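PDB 5LP5: penicillin-binding protein 2 (Pbp2) from Helicobacter pylori, which probably acts as a penicillin-sensitive peptidoglycan transpeptidase in cell-wall synthesis and cell-shape maintenance, caught here in complex with MreC. Local coordinates for residues L49-G54 / L224-N229; L64-L69 / K150-N155. One frame throughout, in Å; residues are numbered along the deposited sequence.

Contact 1: L49-G54 / L224-N229; sequences LVPTRG and LPSTNN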
# COMPACT_ATOMS: atom_id res chain seq x y z
N LEU A 49 6.73 -5.56 14.26
CA LEU A 49 6.99 -4.53 13.26
C LEU A 49 6.78 -5.19 11.93
O LEU A 49 7.61 -5.98 11.47
CB LEU A 49 8.43 -4.02 13.37
CG LEU A 49 8.92 -3.52 14.73
CD1 LEU A 49 10.45 -3.66 14.80
CD2 LEU A 49 8.48 -2.10 15.03
N VAL A 50 5.64 -4.88 11.31
CA VAL A 50 5.14 -5.62 10.15
C VAL A 50 5.35 -4.84 8.87
O VAL A 50 4.69 -3.84 8.67
CB VAL A 50 3.62 -5.89 10.29
CG1 VAL A 50 3.16 -6.83 9.18
CG2 VAL A 50 3.26 -6.43 11.67
N PRO A 51 6.22 -5.31 7.97
CA PRO A 51 6.54 -4.49 6.80
C PRO A 51 5.43 -4.43 5.79
O PRO A 51 4.64 -5.33 5.72
CB PRO A 51 7.77 -5.19 6.21
CG PRO A 51 7.63 -6.62 6.62
CD PRO A 51 6.91 -6.61 7.95
N THR A 52 5.39 -3.34 5.03
CA THR A 52 4.34 -3.10 4.04
C THR A 52 4.59 -4.03 2.87
O THR A 52 5.74 -4.23 2.48
CB THR A 52 4.32 -1.61 3.59
OG1 THR A 52 3.10 -1.31 2.89
CG2 THR A 52 5.52 -1.27 2.69
N ARG A 53 3.53 -4.62 2.33
CA ARG A 53 3.71 -5.60 1.24
C ARG A 53 4.36 -4.97 0.03
O ARG A 53 3.96 -3.89 -0.39
CB ARG A 53 2.40 -6.26 0.83
CG ARG A 53 2.59 -7.35 -0.22
CD ARG A 53 1.29 -8.08 -0.53
NE ARG A 53 1.47 -9.02 -1.64
CZ ARG A 53 1.69 -10.32 -1.50
NH1 ARG A 53 1.73 -10.89 -0.30
NH2 ARG A 53 1.86 -11.06 -2.58
N GLY A 54 5.35 -5.66 -0.52
CA GLY A 54 6.21 -5.12 -1.59
C GLY A 54 5.49 -4.74 -2.88
O GLY A 54 4.49 -5.35 -3.25
N LEU A 224 14.91 -5.88 13.49
CA LEU A 224 14.26 -5.11 12.41
C LEU A 224 13.58 -5.97 11.34
O LEU A 224 13.99 -7.10 11.09
CB LEU A 224 15.28 -4.21 11.71
CG LEU A 224 15.88 -3.08 12.52
CD1 LEU A 224 16.91 -2.42 11.63
CD2 LEU A 224 14.81 -2.08 12.96
N PRO A 225 12.54 -5.42 10.70
CA PRO A 225 11.88 -6.14 9.63
C PRO A 225 12.63 -5.98 8.34
O PRO A 225 13.40 -5.04 8.20
CB PRO A 225 10.54 -5.44 9.52
CG PRO A 225 10.86 -4.03 9.89
CD PRO A 225 11.96 -4.08 10.91
N SER A 226 12.42 -6.90 7.40
CA SER A 226 13.01 -6.78 6.08
C SER A 226 12.47 -5.52 5.41
O SER A 226 11.43 -4.98 5.80
CB SER A 226 12.72 -8.03 5.23
OG SER A 226 11.40 -8.00 4.71
N THR A 227 13.18 -5.04 4.40
CA THR A 227 12.82 -3.77 3.78
C THR A 227 12.68 -3.88 2.26
O THR A 227 11.61 -3.58 1.73
CB THR A 227 13.82 -2.67 4.17
OG1 THR A 227 15.10 -3.26 4.44
CG2 THR A 227 13.34 -1.91 5.43
N ASN A 228 13.73 -4.30 1.56
CA ASN A 228 13.63 -4.45 0.09
C ASN A 228 12.76 -5.67 -0.27
O ASN A 228 13.27 -6.76 -0.52
CB ASN A 228 15.01 -4.51 -0.59
CG ASN A 228 15.65 -3.12 -0.75
OD1 ASN A 228 14.97 -2.11 -0.93
ND2 ASN A 228 16.98 -3.08 -0.71
N ASN A 229 11.45 -5.44 -0.26
CA ASN A 229 10.46 -6.46 -0.55
C ASN A 229 9.85 -6.31 -1.94
O ASN A 229 9.03 -7.11 -2.34
CB ASN A 229 9.36 -6.43 0.51
CG ASN A 229 9.88 -6.74 1.91
OD1 ASN A 229 10.83 -7.52 2.11
ND2 ASN A 229 9.25 -6.12 2.90

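Contact 2: L64-L69 / K150-N155; sequences LATNEL and KRYYPN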
# COMPACT_ATOMS: atom_id res chain seq x y z
N LEU A 64 2.58 -1.79 -11.28
CA LEU A 64 1.57 -2.78 -11.62
C LEU A 64 0.72 -3.12 -10.40
O LEU A 64 -0.52 -3.27 -10.52
CB LEU A 64 2.22 -4.04 -12.17
CG LEU A 64 2.98 -3.84 -13.48
CD1 LEU A 64 3.87 -5.03 -13.82
CD2 LEU A 64 2.00 -3.54 -14.60
N ALA A 65 1.39 -3.23 -9.25
CA ALA A 65 0.77 -3.56 -7.97
C ALA A 65 1.40 -2.76 -6.84
O ALA A 65 2.62 -2.70 -6.69
CB ALA A 65 0.88 -5.05 -7.66
N THR A 66 0.54 -2.18 -6.02
CA THR A 66 0.97 -1.32 -4.95
C THR A 66 -0.02 -1.32 -3.77
O THR A 66 -0.99 -2.08 -3.76
CB THR A 66 1.19 0.10 -5.48
OG1 THR A 66 1.90 0.84 -4.50
CG2 THR A 66 -0.12 0.80 -5.81
N ASN A 67 0.23 -0.46 -2.79
CA ASN A 67 -0.62 -0.35 -1.59
C ASN A 67 -1.20 1.06 -1.40
O ASN A 67 -0.55 2.04 -1.71
CB ASN A 67 0.20 -0.73 -0.37
CG ASN A 67 0.74 -2.15 -0.44
OD1 ASN A 67 0.09 -3.05 -0.96
ND2 ASN A 67 1.94 -2.34 0.12
N GLU A 68 -2.43 1.16 -0.90
CA GLU A 68 -3.09 2.45 -0.64
C GLU A 68 -3.39 2.61 0.83
O GLU A 68 -3.99 1.73 1.45
CB GLU A 68 -4.40 2.60 -1.40
CG GLU A 68 -4.21 3.17 -2.79
CD GLU A 68 -5.51 3.62 -3.43
OE1 GLU A 68 -6.58 3.53 -2.78
OE2 GLU A 68 -5.46 4.09 -4.59
N LEU A 69 -2.96 3.74 1.38
CA LEU A 69 -3.13 4.03 2.78
C LEU A 69 -4.57 4.45 3.04
O LEU A 69 -5.06 5.43 2.52
CB LEU A 69 -2.16 5.12 3.19
CG LEU A 69 -2.11 5.46 4.66
CD1 LEU A 69 -1.97 4.22 5.51
CD2 LEU A 69 -0.94 6.42 4.90
N LYS A 150 -4.42 -1.35 1.93
CA LYS A 150 -5.29 -2.05 1.01
C LYS A 150 -4.54 -2.19 -0.30
O LYS A 150 -4.01 -1.22 -0.79
CB LYS A 150 -6.59 -1.26 0.81
CG LYS A 150 -7.13 -1.24 -0.59
CD LYS A 150 -8.47 -0.51 -0.62
CE LYS A 150 -8.55 0.44 -1.80
NZ LYS A 150 -9.96 0.83 -2.01
N ARG A 151 -4.46 -3.39 -0.85
CA ARG A 151 -3.73 -3.60 -2.09
C ARG A 151 -4.43 -2.83 -3.19
O ARG A 151 -5.65 -2.61 -3.16
CB ARG A 151 -3.67 -5.10 -2.42
CG ARG A 151 -2.59 -5.51 -3.43
CD ARG A 151 -1.18 -5.35 -2.85
NE ARG A 151 -0.16 -6.11 -3.59
CZ ARG A 151 1.16 -5.90 -3.50
NH1 ARG A 151 1.63 -4.96 -2.69
NH2 ARG A 151 2.01 -6.63 -4.21
N TYR A 152 -3.65 -2.41 -4.18
CA TYR A 152 -4.17 -1.62 -5.29
C TYR A 152 -3.44 -1.90 -6.60
O TYR A 152 -2.22 -1.83 -6.68
CB TYR A 152 -4.07 -0.13 -4.95
CG TYR A 152 -4.64 0.78 -6.02
CD1 TYR A 152 -6.02 0.81 -6.29
CD2 TYR A 152 -3.81 1.59 -6.77
CE1 TYR A 152 -6.54 1.63 -7.28
CE2 TYR A 152 -4.32 2.42 -7.74
CZ TYR A 152 -5.67 2.44 -8.00
OH TYR A 152 -6.14 3.26 -9.00
N TYR A 153 -4.21 -2.21 -7.64
CA TYR A 153 -3.70 -2.52 -8.97
C TYR A 153 -4.11 -1.35 -9.87
O TYR A 153 -5.26 -1.26 -10.29
CB TYR A 153 -4.25 -3.88 -9.45
CG TYR A 153 -3.94 -4.99 -8.47
CD1 TYR A 153 -2.80 -5.76 -8.60
CD2 TYR A 153 -4.76 -5.24 -7.36
CE1 TYR A 153 -2.50 -6.76 -7.68
CE2 TYR A 153 -4.46 -6.24 -6.44
CZ TYR A 153 -3.33 -6.99 -6.61
OH TYR A 153 -3.01 -7.97 -5.71
N PRO A 154 -3.17 -0.43 -10.12
CA PRO A 154 -3.47 0.79 -10.86
C PRO A 154 -4.08 0.53 -12.21
O PRO A 154 -5.02 1.23 -12.60
CB PRO A 154 -2.10 1.46 -11.04
CG PRO A 154 -1.10 0.54 -10.49
CD PRO A 154 -1.79 -0.45 -9.63
N ASN A 155 -3.59 -0.47 -12.92
CA ASN A 155 -4.09 -0.71 -14.27
C ASN A 155 -5.30 -1.64 -14.35
O ASN A 155 -5.71 -2.02 -15.43
CB ASN A 155 -2.96 -1.23 -15.15
CG ASN A 155 -1.80 -0.28 -15.18
OD1 ASN A 155 -1.67 0.52 -16.09
ND2 ASN A 155 -0.98 -0.35 -14.17

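Contact 1: L49-G54 / L224-N229
Pro225 CB sits against the carbonyl of Leu49, 3.6 Å from its O, and the ring then slides past that of Pro51 in the opposite direction, with Pro51 CD 4.1 Å from Pro225 CB. At the other end of Pro225, CD meets the CD1 branch of Leu49 at 4.2 Å. Pro51 CB reaches both Ser226 O and Asn229 ND2, each at 3.7 Å, and the Asn229 side chain crosses this proline at about a right angle. The Asn229 amide is held from its own segment: Ser226 OG donates to Asn229 OD1 over 2.7 Å, on a lone pair, and accepts the backbone N-H of Lys202. The chains close to their tightest backbone spacing at Gly54, whose CA lies 3.5 Å from Asn229 O in a nearly straight CA-H...O contact (168°). These loops follow strands 43-49 and 216-223 and lead into strands 56-57 and 231-232, which pair in parallel. Further out, Tyr220 of the MreC chain packs on Leu49, Thr52 and Pro225, so the loops form part of the surface that PBP2 offers its partner. No hydrogen bond links 49-54 to 224-229; proline packing and carbonyl contacts hold them side by side.

Contact 2: L64-L69 / K150-N155
One face of the Tyr152 ring carries the carboxylate of Glu68, whose OE2 stands 3.5 Å above the ring plane over its centre with the two planes 25° apart; Thr66 CG2 comes in at the ring edge, 3.9 Å from Tyr152 CD2. The Arg151 guanidinium has Ala65 CB and Thr66 N over one face and the Asn67 amide at its edge. A bend at chi2 (68°) carries the arginine over to strand 66-69, where NH1 donates to Asn67 OD1 over 3.0 Å, almost straight at 168°. OD1 lies in the guanidinium plane, whereas NH1 stands above the plane of the amide carbonyl. Asn67 ND2 is bonded to Arg53 O, and Glu192 holds Arg151 NE in a salt bridge. Between the two sets of side chains runs the antiparallel ladder that joins strands 63-76 and 144-152 in the mixed sheet of the dimerisation-family region: Thr66 and Tyr152 exchange two backbone bonds, as do Glu68 and Lys150, with Asn67-Arg151 the non-hydrogen-bonded pair between them. Before it, Leu64 and Ala65 form a classic bulge against Ile56. A carboxylate over a pi face would be electrostatically unfavourable, which the Lys150 ammonium, its NZ 4.4 Å from Glu68 OE1, may offset without forming a salt bridge.

How the contacts relate
Contacts 1 and 2 lie with their centres about 16 Å apart, and 49-54 leads through strand 56-57 into 64-69. They meet through Arg53 O, probably hydrogen-bonded to Asn67 ND2 (2.6 Å), and Gly54 O, probably bonded to Arg151 NH1 (2.9 Å). Asn67 and Arg151, already paired in contact 2, thus donate to backbone carbonyls of contact 1. Glu192 adds a second tie, bridging to both Arg53 and Arg151 and probably easing the closeness of these two positive charges. MreC reaches both contacts, through Tyr220 at contact 1 and Phe182 on Leu69 at contact 2. The probable SxxK active site belongs to the transpeptidase region, and neither contact includes any of its residues.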